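Local structure of sgbp-b (Bacteroides uniformis, 7K44) at residues F287-A292 with M375-F380; V227-D232 with C244-G249; F41-G46 with T117-T122; V62-A67 with A98-E103; I155-R160 with T179-P184. The protein probably binds xyloglucan at the cell surface as a surface glycan-binding protein of a xyloglucan utilization locus in a human gut bacterium. All blocks are in the same frame, centred on the assembly; numbering follows the deposited sequence.

Interaction 1: residues F287-A292 with M375-F380; sequences FECFVA and MYFDNF. With CA (calcium ion), chain B.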
# COMPACT_ATOMS: atom_id res chain seq x y z
N PHE A 287 12.02 7.14 0.60
CA PHE A 287 13.00 6.08 0.79
C PHE A 287 12.36 4.86 1.43
O PHE A 287 11.22 4.89 1.90
CB PHE A 287 14.20 6.58 1.61
CG PHE A 287 13.83 7.15 2.96
CD1 PHE A 287 13.46 8.48 3.09
CD2 PHE A 287 13.85 6.34 4.09
CE1 PHE A 287 13.12 9.01 4.34
CE2 PHE A 287 13.51 6.85 5.34
CZ PHE A 287 13.13 8.18 5.46
N GLU A 288 13.10 3.76 1.43
CA GLU A 288 12.63 2.53 2.05
C GLU A 288 13.34 2.37 3.39
O GLU A 288 14.54 2.68 3.52
CB GLU A 288 12.87 1.34 1.12
CG GLU A 288 11.65 0.42 1.03
CD GLU A 288 10.58 0.99 0.11
OE1 GLU A 288 9.44 0.47 0.08
OE2 GLU A 288 10.86 1.99 -0.58
N CYS A 289 12.59 1.94 4.40
CA CYS A 289 13.10 1.81 5.75
C CYS A 289 12.56 0.54 6.40
O CYS A 289 11.36 0.24 6.30
CB CYS A 289 12.73 3.04 6.59
SG CYS A 289 13.38 3.00 8.29
N PHE A 290 13.44 -0.21 7.05
CA PHE A 290 13.07 -1.43 7.75
C PHE A 290 13.45 -1.24 9.22
O PHE A 290 14.63 -1.12 9.55
CB PHE A 290 13.82 -2.63 7.15
CG PHE A 290 13.41 -3.97 7.72
CD1 PHE A 290 13.80 -4.36 9.00
CD2 PHE A 290 12.66 -4.86 6.96
CE1 PHE A 290 13.43 -5.61 9.52
CE2 PHE A 290 12.30 -6.11 7.47
CZ PHE A 290 12.68 -6.47 8.75
N VAL A 291 12.44 -1.18 10.09
CA VAL A 291 12.66 -1.06 11.53
C VAL A 291 12.57 -2.46 12.11
O VAL A 291 11.49 -3.05 12.15
CB VAL A 291 11.65 -0.10 12.18
CG1 VAL A 291 11.84 -0.09 13.71
CG2 VAL A 291 11.80 1.30 11.61
N ALA A 292 13.71 -3.01 12.54
CA ALA A 292 13.71 -4.38 13.03
C ALA A 292 13.27 -4.48 14.48
O ALA A 292 12.78 -5.53 14.91
CB ALA A 292 15.09 -5.00 12.86
N MET A 375 17.77 -0.55 12.43
CA MET A 375 17.00 -0.02 11.32
C MET A 375 17.87 -0.02 10.07
O MET A 375 19.09 0.08 10.16
CB MET A 375 16.52 1.41 11.61
CG MET A 375 15.80 1.57 12.93
SD MET A 375 15.65 3.31 13.36
CE MET A 375 14.91 3.88 11.85
N TYR A 376 17.22 -0.10 8.91
CA TYR A 376 17.89 -0.19 7.62
C TYR A 376 17.24 0.77 6.64
O TYR A 376 16.02 0.98 6.67
CB TYR A 376 17.81 -1.62 7.06
CG TYR A 376 18.30 -2.67 8.03
CD1 TYR A 376 17.47 -3.17 9.02
CD2 TYR A 376 19.60 -3.12 7.97
CE1 TYR A 376 17.94 -4.11 9.94
CE2 TYR A 376 20.07 -4.07 8.86
CZ TYR A 376 19.24 -4.55 9.84
OH TYR A 376 19.73 -5.49 10.73
N PHE A 377 18.05 1.33 5.75
CA PHE A 377 17.64 2.38 4.82
C PHE A 377 18.17 2.09 3.43
O PHE A 377 19.32 1.64 3.27
CB PHE A 377 18.23 3.73 5.26
CG PHE A 377 17.75 4.21 6.59
CD1 PHE A 377 18.39 3.83 7.76
CD2 PHE A 377 16.65 5.06 6.68
CE1 PHE A 377 17.94 4.29 8.99
CE2 PHE A 377 16.20 5.50 7.90
CZ PHE A 377 16.84 5.11 9.05
N ASP A 378 17.38 2.39 2.40
CA ASP A 378 17.81 2.20 1.03
C ASP A 378 16.92 3.01 0.09
O ASP A 378 15.84 3.48 0.47
CB ASP A 378 17.74 0.71 0.65
CG ASP A 378 18.70 0.31 -0.49
OD1 ASP A 378 19.39 1.14 -1.13
OD2 ASP A 378 18.74 -0.92 -0.74
N ASN A 379 17.39 3.14 -1.14
CA ASN A 379 16.57 3.60 -2.27
C ASN A 379 15.95 4.97 -2.03
O ASN A 379 14.73 5.14 -2.09
CB ASN A 379 15.52 2.56 -2.65
CG ASN A 379 16.11 1.40 -3.43
OD1 ASN A 379 17.17 1.54 -4.04
ND2 ASN A 379 15.41 0.27 -3.43
N PHE A 380 16.81 5.97 -1.79
CA PHE A 380 16.34 7.34 -1.69
C PHE A 380 16.05 7.86 -3.10
O PHE A 380 16.90 7.76 -4.00
CB PHE A 380 17.37 8.23 -1.00
CG PHE A 380 17.63 7.86 0.43
CD1 PHE A 380 18.52 6.84 0.76
CD2 PHE A 380 17.00 8.54 1.46
CE1 PHE A 380 18.78 6.50 2.08
CE2 PHE A 380 17.25 8.21 2.79
CZ PHE A 380 18.13 7.19 3.10
CA CA B . 20.62 -0.73 -2.34
O HOH W 1 12.81 0.41 -2.23
O HOH W 2 19.14 -0.25 -4.18

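Interaction 2: residues V227-D232 with C244-G249; sequences VPVTAD and CYSISG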
# COMPACT_ATOMS: atom_id res chain seq x y z
N VAL A 227 26.58 0.67 9.34
CA VAL A 227 27.25 -0.47 8.71
C VAL A 227 26.44 -0.91 7.49
O VAL A 227 25.21 -0.96 7.56
CB VAL A 227 27.41 -1.64 9.69
CG1 VAL A 227 28.18 -2.79 9.04
CG2 VAL A 227 28.12 -1.21 10.97
N PRO A 228 27.08 -1.23 6.36
CA PRO A 228 26.34 -1.76 5.21
C PRO A 228 25.93 -3.20 5.44
O PRO A 228 26.62 -3.97 6.12
CB PRO A 228 27.36 -1.69 4.07
CG PRO A 228 28.70 -1.82 4.79
CD PRO A 228 28.52 -1.06 6.07
N VAL A 229 24.79 -3.55 4.85
CA VAL A 229 24.19 -4.87 4.97
C VAL A 229 23.67 -5.27 3.59
O VAL A 229 23.01 -4.48 2.92
CB VAL A 229 23.04 -4.82 5.99
CG1 VAL A 229 22.18 -6.10 5.95
CG2 VAL A 229 23.59 -4.60 7.40
N THR A 230 23.95 -6.50 3.18
CA THR A 230 23.29 -7.11 2.03
C THR A 230 22.60 -8.37 2.52
O THR A 230 23.26 -9.29 3.01
CB THR A 230 24.26 -7.42 0.88
OG1 THR A 230 24.95 -6.22 0.47
CG2 THR A 230 23.49 -7.97 -0.32
N ALA A 231 21.28 -8.40 2.40
CA ALA A 231 20.50 -9.48 2.96
C ALA A 231 20.62 -10.74 2.11
O ALA A 231 20.88 -10.70 0.90
CB ALA A 231 19.03 -9.07 3.03
N ASP A 232 20.45 -11.89 2.78
CA ASP A 232 20.45 -13.18 2.09
C ASP A 232 19.34 -14.09 2.57
O ASP A 232 19.37 -15.29 2.28
CB ASP A 232 21.82 -13.88 2.20
CG ASP A 232 22.16 -14.34 3.61
OD1 ASP A 232 21.36 -14.14 4.55
OD2 ASP A 232 23.24 -14.93 3.79
N CYS A 244 22.21 -2.12 1.54
CA CYS A 244 21.52 -1.07 2.28
C CYS A 244 22.41 -0.69 3.46
O CYS A 244 23.45 -1.32 3.69
CB CYS A 244 20.12 -1.50 2.74
SG CYS A 244 20.08 -2.79 3.99
N TYR A 245 22.06 0.37 4.17
CA TYR A 245 22.82 0.78 5.35
C TYR A 245 21.97 0.66 6.61
O TYR A 245 20.77 0.99 6.61
CB TYR A 245 23.45 2.19 5.24
CG TYR A 245 24.88 2.12 4.73
CD1 TYR A 245 25.13 1.82 3.40
CD2 TYR A 245 25.96 2.28 5.59
CE1 TYR A 245 26.42 1.74 2.91
CE2 TYR A 245 27.28 2.20 5.11
CZ TYR A 245 27.49 1.92 3.77
OH TYR A 245 28.77 1.79 3.26
N SER A 246 22.58 0.14 7.66
CA SER A 246 21.95 0.00 8.96
C SER A 246 22.43 1.08 9.92
O SER A 246 23.57 1.54 9.86
CB SER A 246 22.24 -1.38 9.55
OG SER A 246 23.60 -1.50 9.95
N ILE A 247 21.52 1.49 10.80
CA ILE A 247 21.83 2.24 12.02
C ILE A 247 21.42 1.34 13.18
O ILE A 247 20.26 0.93 13.26
CB ILE A 247 21.04 3.56 12.08
CG1 ILE A 247 21.57 4.54 11.03
CG2 ILE A 247 21.10 4.16 13.47
CD1 ILE A 247 22.91 5.13 11.38
N SER A 248 22.37 1.00 14.06
CA SER A 248 22.04 0.03 15.09
C SER A 248 22.93 0.22 16.30
O SER A 248 24.03 0.77 16.21
CB SER A 248 22.15 -1.41 14.57
OG SER A 248 23.51 -1.78 14.40
N GLY A 249 22.44 -0.25 17.45
CA GLY A 249 23.20 -0.26 18.68
C GLY A 249 22.34 0.18 19.84
O GLY A 249 21.12 0.29 19.73

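Interaction 3: residues F41-G46 with T117-T122; sequences FPVETG and TPFRRT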
# COMPACT_ATOMS: atom_id res chain seq x y z
N PHE A 41 -19.60 -13.30 -12.84
CA PHE A 41 -20.14 -12.24 -13.68
C PHE A 41 -19.91 -12.55 -15.15
O PHE A 41 -18.94 -13.23 -15.51
CB PHE A 41 -19.50 -10.89 -13.33
CG PHE A 41 -19.89 -10.37 -11.98
CD1 PHE A 41 -21.11 -9.76 -11.79
CD2 PHE A 41 -19.03 -10.50 -10.90
CE1 PHE A 41 -21.49 -9.29 -10.54
CE2 PHE A 41 -19.39 -10.03 -9.65
CZ PHE A 41 -20.62 -9.42 -9.47
N PRO A 42 -20.80 -12.08 -16.04
CA PRO A 42 -22.04 -11.39 -15.68
C PRO A 42 -23.07 -12.39 -15.19
O PRO A 42 -22.97 -13.57 -15.51
CB PRO A 42 -22.49 -10.79 -17.01
CG PRO A 42 -21.97 -11.74 -18.03
CD PRO A 42 -20.64 -12.20 -17.50
N VAL A 43 -24.01 -11.92 -14.38
CA VAL A 43 -25.05 -12.79 -13.85
C VAL A 43 -26.12 -12.93 -14.93
O VAL A 43 -26.81 -11.96 -15.25
CB VAL A 43 -25.64 -12.24 -12.55
CG1 VAL A 43 -26.67 -13.19 -12.00
CG2 VAL A 43 -24.52 -11.99 -11.53
N GLU A 44 -26.24 -14.12 -15.49
CA GLU A 44 -27.23 -14.45 -16.49
C GLU A 44 -28.29 -15.36 -15.88
O GLU A 44 -28.16 -15.84 -14.75
CB GLU A 44 -26.58 -15.17 -17.68
CG GLU A 44 -25.37 -14.47 -18.30
CD GLU A 44 -25.75 -13.30 -19.19
OE1 GLU A 44 -24.85 -12.54 -19.60
OE2 GLU A 44 -26.96 -13.15 -19.49
N THR A 45 -29.36 -15.58 -16.63
CA THR A 45 -30.35 -16.56 -16.20
C THR A 45 -29.67 -17.89 -15.89
O THR A 45 -28.92 -18.42 -16.70
CB THR A 45 -31.40 -16.74 -17.30
OG1 THR A 45 -31.96 -15.47 -17.63
CG2 THR A 45 -32.52 -17.67 -16.83
N GLY A 46 -29.94 -18.40 -14.69
CA GLY A 46 -29.38 -19.67 -14.27
C GLY A 46 -28.04 -19.58 -13.57
O GLY A 46 -27.59 -20.58 -13.02
N THR A 117 -28.84 -6.23 0.32
CA THR A 117 -27.50 -5.89 -0.10
C THR A 117 -27.59 -5.34 -1.51
O THR A 117 -28.51 -5.71 -2.25
CB THR A 117 -26.59 -7.14 -0.08
OG1 THR A 117 -25.22 -6.76 -0.30
CG2 THR A 117 -27.00 -8.17 -1.14
N PRO A 118 -26.70 -4.43 -1.90
CA PRO A 118 -26.70 -3.96 -3.28
C PRO A 118 -26.47 -5.11 -4.25
O PRO A 118 -25.79 -6.09 -3.93
CB PRO A 118 -25.52 -2.97 -3.32
CG PRO A 118 -25.30 -2.58 -1.91
CD PRO A 118 -25.64 -3.79 -1.10
N PHE A 119 -27.08 -5.01 -5.43
CA PHE A 119 -26.89 -5.99 -6.48
C PHE A 119 -26.75 -5.30 -7.83
O PHE A 119 -27.47 -4.34 -8.12
CB PHE A 119 -28.08 -6.99 -6.57
CG PHE A 119 -27.94 -7.96 -7.72
CD1 PHE A 119 -27.08 -9.04 -7.62
CD2 PHE A 119 -28.59 -7.74 -8.92
CE1 PHE A 119 -26.91 -9.90 -8.67
CE2 PHE A 119 -28.43 -8.60 -9.98
CZ PHE A 119 -27.59 -9.69 -9.86
N ARG A 120 -25.82 -5.79 -8.64
CA ARG A 120 -25.78 -5.47 -10.06
C ARG A 120 -25.32 -6.70 -10.84
O ARG A 120 -24.57 -7.53 -10.32
CB ARG A 120 -24.93 -4.23 -10.38
CG ARG A 120 -23.59 -4.21 -9.70
CD ARG A 120 -22.75 -3.02 -10.17
NE ARG A 120 -22.43 -3.10 -11.59
CZ ARG A 120 -22.57 -2.10 -12.45
NH1 ARG A 120 -23.04 -0.93 -12.04
NH2 ARG A 120 -22.24 -2.26 -13.72
N ARG A 121 -25.79 -6.80 -12.08
CA ARG A 121 -25.56 -7.99 -12.89
C ARG A 121 -24.17 -8.06 -13.49
O ARG A 121 -23.73 -9.15 -13.86
CB ARG A 121 -26.54 -8.06 -14.06
CG ARG A 121 -27.91 -8.60 -13.73
CD ARG A 121 -28.64 -8.97 -15.02
NE ARG A 121 -28.17 -8.21 -16.17
CZ ARG A 121 -27.38 -8.70 -17.12
NH1 ARG A 121 -26.95 -9.95 -17.07
NH2 ARG A 121 -27.00 -7.92 -18.13
N THR A 122 -23.49 -6.93 -13.64
CA THR A 122 -22.20 -6.90 -14.31
C THR A 122 -21.14 -6.37 -13.36
O THR A 122 -21.43 -5.60 -12.44
CB THR A 122 -22.25 -6.01 -15.56
OG1 THR A 122 -22.76 -4.73 -15.19
CG2 THR A 122 -23.17 -6.64 -16.60

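Interaction 4: residues V62-A67 with A98-E103; sequences VYFTTA and AGLIDE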
# COMPACT_ATOMS: atom_id res chain seq x y z
N VAL A 62 -37.21 -14.50 -0.81
CA VAL A 62 -35.95 -14.01 -1.35
C VAL A 62 -36.28 -13.35 -2.68
O VAL A 62 -36.97 -13.95 -3.51
CB VAL A 62 -34.94 -15.15 -1.54
CG1 VAL A 62 -33.64 -14.62 -2.17
CG2 VAL A 62 -34.65 -15.83 -0.22
N TYR A 63 -35.84 -12.12 -2.87
CA TYR A 63 -36.21 -11.44 -4.11
C TYR A 63 -35.23 -10.33 -4.44
O TYR A 63 -34.57 -9.78 -3.55
CB TYR A 63 -37.64 -10.89 -4.05
CG TYR A 63 -37.90 -9.85 -2.98
CD1 TYR A 63 -38.23 -10.23 -1.68
CD2 TYR A 63 -37.83 -8.49 -3.26
CE1 TYR A 63 -38.46 -9.29 -0.69
CE2 TYR A 63 -38.06 -7.54 -2.28
CZ TYR A 63 -38.38 -7.94 -1.00
OH TYR A 63 -38.61 -7.00 -0.01
N PHE A 64 -35.13 -10.03 -5.73
CA PHE A 64 -34.46 -8.84 -6.22
C PHE A 64 -35.47 -7.71 -6.33
O PHE A 64 -36.63 -7.93 -6.70
CB PHE A 64 -33.85 -9.10 -7.60
CG PHE A 64 -32.78 -10.16 -7.62
CD1 PHE A 64 -33.10 -11.50 -7.75
CD2 PHE A 64 -31.44 -9.81 -7.52
CE1 PHE A 64 -32.11 -12.48 -7.78
CE2 PHE A 64 -30.44 -10.78 -7.55
CZ PHE A 64 -30.78 -12.12 -7.68
N THR A 65 -35.02 -6.50 -6.01
CA THR A 65 -35.87 -5.31 -6.04
C THR A 65 -35.13 -4.17 -6.71
O THR A 65 -33.90 -4.07 -6.63
CB THR A 65 -36.33 -4.90 -4.63
OG1 THR A 65 -37.27 -3.81 -4.73
CG2 THR A 65 -35.17 -4.46 -3.76
N THR A 66 -35.88 -3.29 -7.38
CA THR A 66 -35.27 -2.07 -7.89
C THR A 66 -34.95 -1.08 -6.79
O THR A 66 -34.12 -0.18 -6.99
CB THR A 66 -36.18 -1.42 -8.93
OG1 THR A 66 -37.51 -1.37 -8.42
CG2 THR A 66 -36.16 -2.21 -10.23
N ALA A 67 -35.59 -1.21 -5.62
CA ALA A 67 -35.32 -0.32 -4.51
C ALA A 67 -33.88 -0.44 -4.04
O ALA A 67 -33.28 -1.52 -4.05
CB ALA A 67 -36.25 -0.63 -3.34
N ALA A 98 -34.93 -15.78 -14.46
CA ALA A 98 -35.02 -15.07 -15.73
C ALA A 98 -35.56 -13.66 -15.51
O ALA A 98 -36.24 -13.37 -14.52
CB ALA A 98 -35.91 -15.83 -16.70
N GLY A 99 -35.23 -12.78 -16.44
CA GLY A 99 -35.69 -11.40 -16.36
C GLY A 99 -35.07 -10.63 -15.22
O GLY A 99 -35.73 -9.76 -14.63
N LEU A 100 -33.81 -10.92 -14.90
CA LEU A 100 -33.15 -10.29 -13.77
C LEU A 100 -32.93 -8.81 -14.00
O LEU A 100 -32.54 -8.38 -15.09
CB LEU A 100 -31.81 -10.98 -13.53
CG LEU A 100 -31.08 -10.62 -12.24
CD1 LEU A 100 -32.00 -10.79 -11.04
CD2 LEU A 100 -29.85 -11.50 -12.10
N ILE A 101 -33.17 -8.01 -12.95
CA ILE A 101 -32.90 -6.58 -13.02
C ILE A 101 -31.41 -6.34 -13.24
O ILE A 101 -30.55 -7.17 -12.91
CB ILE A 101 -33.40 -5.89 -11.75
CG1 ILE A 101 -32.62 -6.40 -10.54
CG2 ILE A 101 -34.89 -6.12 -11.56
CD1 ILE A 101 -32.87 -5.62 -9.28
N ASP A 102 -31.10 -5.17 -13.79
CA ASP A 102 -29.70 -4.82 -14.01
C ASP A 102 -29.03 -4.34 -12.73
O ASP A 102 -27.84 -4.62 -12.50
CB ASP A 102 -29.58 -3.76 -15.10
CG ASP A 102 -29.76 -4.33 -16.49
OD1 ASP A 102 -29.40 -5.51 -16.69
OD2 ASP A 102 -30.26 -3.60 -17.37
N GLU A 103 -29.75 -3.60 -11.90
CA GLU A 103 -29.23 -3.16 -10.61
C GLU A 103 -30.36 -2.83 -9.66
O GLU A 103 -31.46 -2.44 -10.08
CB GLU A 103 -28.27 -1.97 -10.73
CG GLU A 103 -28.62 -0.93 -11.77
CD GLU A 103 -27.53 0.14 -11.88
OE1 GLU A 103 -27.16 0.72 -10.84
OE2 GLU A 103 -27.04 0.38 -13.00
O HOH W 3 -32.51 0.16 -9.28

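Interaction 5: residues I155-R160 with T179-P184; sequences ITMGNR and TMPRAP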
# COMPACT_ATOMS: atom_id res chain seq x y z
N ILE A 155 -1.50 -9.35 -12.22
CA ILE A 155 -0.93 -8.17 -11.60
C ILE A 155 0.42 -7.95 -12.25
O ILE A 155 1.28 -8.84 -12.23
CB ILE A 155 -0.80 -8.32 -10.08
CG1 ILE A 155 -2.15 -8.67 -9.46
CG2 ILE A 155 -0.24 -7.03 -9.47
CD1 ILE A 155 -2.13 -8.84 -7.96
N THR A 156 0.60 -6.78 -12.87
CA THR A 156 1.76 -6.53 -13.71
C THR A 156 2.40 -5.20 -13.36
O THR A 156 1.78 -4.30 -12.79
CB THR A 156 1.38 -6.54 -15.20
OG1 THR A 156 0.43 -5.49 -15.45
CG2 THR A 156 0.73 -7.88 -15.57
N MET A 157 3.67 -5.08 -13.74
CA MET A 157 4.45 -3.86 -13.51
C MET A 157 5.50 -3.82 -14.62
O MET A 157 6.49 -4.54 -14.56
CB MET A 157 5.10 -3.89 -12.14
CG MET A 157 5.55 -5.27 -11.71
SD MET A 157 5.99 -5.38 -9.97
CE MET A 157 4.43 -5.03 -9.18
N GLY A 158 5.26 -2.98 -15.62
CA GLY A 158 6.17 -2.99 -16.75
C GLY A 158 6.12 -4.36 -17.42
O GLY A 158 5.05 -4.90 -17.71
N ASN A 159 7.30 -4.95 -17.65
CA ASN A 159 7.39 -6.27 -18.26
C ASN A 159 7.48 -7.39 -17.24
O ASN A 159 7.95 -8.49 -17.58
CB ASN A 159 8.57 -6.32 -19.23
CG ASN A 159 9.90 -6.17 -18.53
OD1 ASN A 159 9.97 -5.61 -17.43
ND2 ASN A 159 10.96 -6.66 -19.16
N ARG A 160 7.05 -7.16 -16.00
CA ARG A 160 7.03 -8.19 -14.96
C ARG A 160 5.59 -8.53 -14.61
O ARG A 160 4.72 -7.67 -14.61
CB ARG A 160 7.73 -7.70 -13.69
CG ARG A 160 9.13 -7.17 -13.89
CD ARG A 160 10.15 -8.30 -14.01
NE ARG A 160 11.48 -7.75 -14.26
CZ ARG A 160 12.03 -7.66 -15.46
NH1 ARG A 160 11.38 -8.12 -16.53
NH2 ARG A 160 13.24 -7.13 -15.60
N THR A 179 3.56 -11.18 -3.52
CA THR A 179 5.01 -11.14 -3.37
C THR A 179 5.61 -10.37 -4.55
O THR A 179 5.29 -10.65 -5.71
CB THR A 179 5.59 -12.55 -3.32
OG1 THR A 179 5.02 -13.24 -2.21
CG2 THR A 179 7.12 -12.49 -3.20
N MET A 180 6.45 -9.40 -4.24
CA MET A 180 7.04 -8.60 -5.28
C MET A 180 7.97 -9.48 -6.12
O MET A 180 8.86 -10.13 -5.58
CB MET A 180 7.84 -7.46 -4.66
CG MET A 180 8.59 -6.61 -5.65
SD MET A 180 7.45 -5.65 -6.66
CE MET A 180 8.63 -5.02 -7.85
N PRO A 181 7.78 -9.51 -7.44
CA PRO A 181 8.67 -10.31 -8.29
C PRO A 181 9.98 -9.59 -8.58
O PRO A 181 10.29 -8.57 -7.95
CB PRO A 181 7.85 -10.47 -9.57
CG PRO A 181 7.01 -9.23 -9.63
CD PRO A 181 6.69 -8.88 -8.20
N ARG A 182 10.76 -10.11 -9.53
CA ARG A 182 11.95 -9.42 -10.00
C ARG A 182 11.60 -7.99 -10.39
O ARG A 182 10.55 -7.73 -10.97
CB ARG A 182 12.51 -10.15 -11.22
CG ARG A 182 13.91 -9.72 -11.61
CD ARG A 182 14.63 -10.84 -12.33
NE ARG A 182 14.41 -10.77 -13.77
CZ ARG A 182 13.50 -11.48 -14.43
NH1 ARG A 182 12.72 -12.34 -13.78
NH2 ARG A 182 13.37 -11.35 -15.75
N ALA A 183 12.51 -7.07 -10.07
CA ALA A 183 12.24 -5.65 -10.22
C ALA A 183 12.03 -5.29 -11.69
O ALA A 183 12.72 -5.82 -12.57
CB ALA A 183 13.42 -4.85 -9.67
N PRO A 184 11.11 -4.38 -11.99
CA PRO A 184 11.03 -3.78 -13.33
C PRO A 184 12.32 -3.04 -13.67
O PRO A 184 13.16 -2.76 -12.82
CB PRO A 184 9.88 -2.78 -13.19
CG PRO A 184 9.12 -3.19 -11.98
CD PRO A 184 10.11 -3.82 -11.06

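Interaction 1: residues F287-A292 with M375-F380
Two antiparallel strands of the xyloglucan-binding domain pair here, and one of them carries a calcium ligand. Strand 287-291 and strand 375-380 run at 166° to each other. Glu288 pairs with Asp378, and Phe290 with Tyr376, as hydrogen-bonded pairs. Glu288 N donates to Asp378 O at 2.9 Å. The face with Phe287, Cys289, Val291, Met375 and Phe377 is apolar. Cys289 SG lies obliquely beside the Phe377 ring, 4.3 Å from its centroid. CE2 of Phe287 meets the edge of the same ring. Phe287 CB sits over one face of Phe380, 3.8 Å from the ring centroid, in a CH-pi contact. The bend at chi3 of Met375 (53°) brings its CE within 4.0 Å of Cys289 SG and also against CG2 of Val291. The opposite face holds Glu288, Phe290, Tyr376 and Asp378. Asp378 grips the calcium ion with both carboxylate oxygens, OD1 and OD2, each at 2.5 Å. The backbone oxygens of Asn213, Asp241 and Lys243 and the carboxylate of Asp215 complete the protein ligands. A water bound to the calcium also donates to Asn379 OD1, at 2.7 Å. Glu288 OE1 is hydrogen-bonded with Ser133 OG, and OE2 forms a salt bridge with Arg381. Strand 331-337 flanks strand 283-291, strand 243-248 flanks strand 371-384, and strand 357-364 packs on the apolar face through Met362, Leu360 and Leu358.

Interaction 2: residues V227-D232 with C244-G249
This is an antiparallel strand pairing near the surface of the xyloglucan-binding domain, between Val227-Val229 and Cys244-Ser246. Four backbone bonds hold it. Cys244 N to Val229 O is 2.8 Å. Ser246 adds a side-chain bond. Its OG lies between the backbone N and the carbonyl carbon (chi1 71°), which turns the hydroxyl to Val227 O at 2.9 Å. That oxygen also accepts from Ser246 N, and the two donors arrive from opposite faces of the carbonyl plane. The strands belong to a curled antiparallel sheet, in which 226-230 pairs with 243-248 and 243-248 with 371-384. On one face Pro228 lies alongside Tyr245. Its CB stands over the phenol ring in a CH-pi contact, 3.9 Å from the centroid, and its CD touches CE2 of the ring at 3.6 Å. Phe220 stacks with the same ring. On the other face Val229 CB meets Cys244 SG at 4.1 Å, and Tyr376 packs against both residues.

Interaction 3: residues F41-G46 with T117-T122
Two hydrogen bonds join Val43 to Arg121. Val43 N donates to Arg121 O at 2.8 Å. In return, Arg121 NH1 donates to Val43 O at 2.7 Å. The oxygen lies in the guanidinium plane, but the nitrogen stands above the carbonyl plane. A bend at chi3 (-26°) turns NH1 to this carbonyl, with the oxygen at the guanidinium edge. Within segment 117-122, Arg120 also grips Thr122 side-on, NE to the backbone O and NH2 to OG1. Among charges, Glu44 OE2 is 4.0 Å from Arg121 NH1, beyond a salt bridge. Arg121 NE makes its salt bridge with Asp102 instead. The other contacts involve rings and CH groups. The edge of Phe41 faces the carbonyls of Arg120 and Arg121, with CD1 of Phe41 3.4 Å from Arg121 O. Pro42, which follows a cis peptide bond, brings its CA against the same oxygen. Val43 CB meets the edge of Phe119 at CZ, 4.2 Å away. The loop between strands 33-39 and 48-54 thus meets the end of strand 114-120, with Leu49 of strand 48-54 touching both Val43 and Phe119.

Interaction 4: residues V62-A67 with A98-E103
Leu100 has CG opposite its backbone N (chi1 -170°), and with chi2 at 52° its CD1 is carried onto the ring of Phe64. Phe64 in turn has CG beside its own backbone N, with the ring face turned to that methyl. Leu100 CD1 sits 3.4 Å from the centroid of the Phe64 ring, only 7° off the normal. This is a close CH-pi contact over the ring centre. The nearest ring atom, Phe64 CD1, is 3.5 Å from Leu100 CD1. The neighbouring Ile101 follows with an extended chi2. Its CD1 lies 4.0 Å from Phe64 CB and 3.2 Å from Thr65 O. Further along, the two segments are joined through a water. It donates to Thr66 O at 2.8 Å and to Glu103 O at 2.9 Å. Thr65 OG1 accepts from Ala67 N, 3.2 Å away, and forms an ST turn where the chain leaves strand 59-65. The same OG1 is hydrogen-bonded with Pro75. The contact joins the end of that strand to the loop between strands 91-95 and 103-110. Phe119 of strand 114-120 meets Phe64 edge-to-face and touches Leu100, while Val78 of strand 78-80 touches Ile101. No direct hydrogen bond crosses between the segments. Their cohesion rests on apolar contact, with a methyl centred on a ring; Ile101 CD1 packs tightly against Thr65 O, and the shared water supplies the polar link at the exposed end.

Interaction 5: residues I155-R160 with T179-P184
A type II' beta turn, Met157 to Arg160, faces the irregular segment 179-184. Gly158 has positive phi (62°) in the turn, and two backbone bonds link Met157 and Arg160: Met157 N to Arg160 O at 2.9 Å and Arg160 N to Met157 O at 3.0 Å. The turn brings both side chains toward the loop. Arg160 carries the polar part. A bend at chi2 (-80°) lays its chain along the loop backbone. NE donates to Ala183 O at 2.8 Å from well above the carbonyl plane, and NH2 adds a weak bond to the same oxygen at 3.3 Å. The guanidinium also lies flat on that of Arg182, their centres 4.2 Å apart and their planes at 24°. Like charges meet in this stack, and the bonds to Ala183 O probably help offset them. The apolar part is Met157, modelled in two conformers. In the one described, SD lies 4.0 Å from Pro181 CD and also close to Met180 CE, while CB packs 4.1 Å from Pro184 CG. The contact belongs to the IPT/TIG domain. Met157 ends strand 152-157, and touches Leu190 of strand 188-194 and Phe178 of strand 175-179. Tyr205 touches Met180, Ala183 and Pro184.

How the interactions relate
Interaction 1 is the buried one; the other four are partly buried. Interactions 1 and 2 share one sheet of the xyloglucan-binding domain, where Phe377 N probably bonds to Tyr245 O and Met375 O to Ile247 N. Both rely on regular strand pairing, but interaction 1 adds an aromatic face and the calcium site. Interactions 3 and 4 touch at the far end of the chain, their centres about 46 and 52 Å from that of interaction 1. A salt bridge, Arg121 with Asp102, joins them. Interaction 3 is mainly polar, whereas interaction 4 is mainly apolar. Interaction 5, in the IPT/TIG domain, combines stacked arginines with methionine and proline packing.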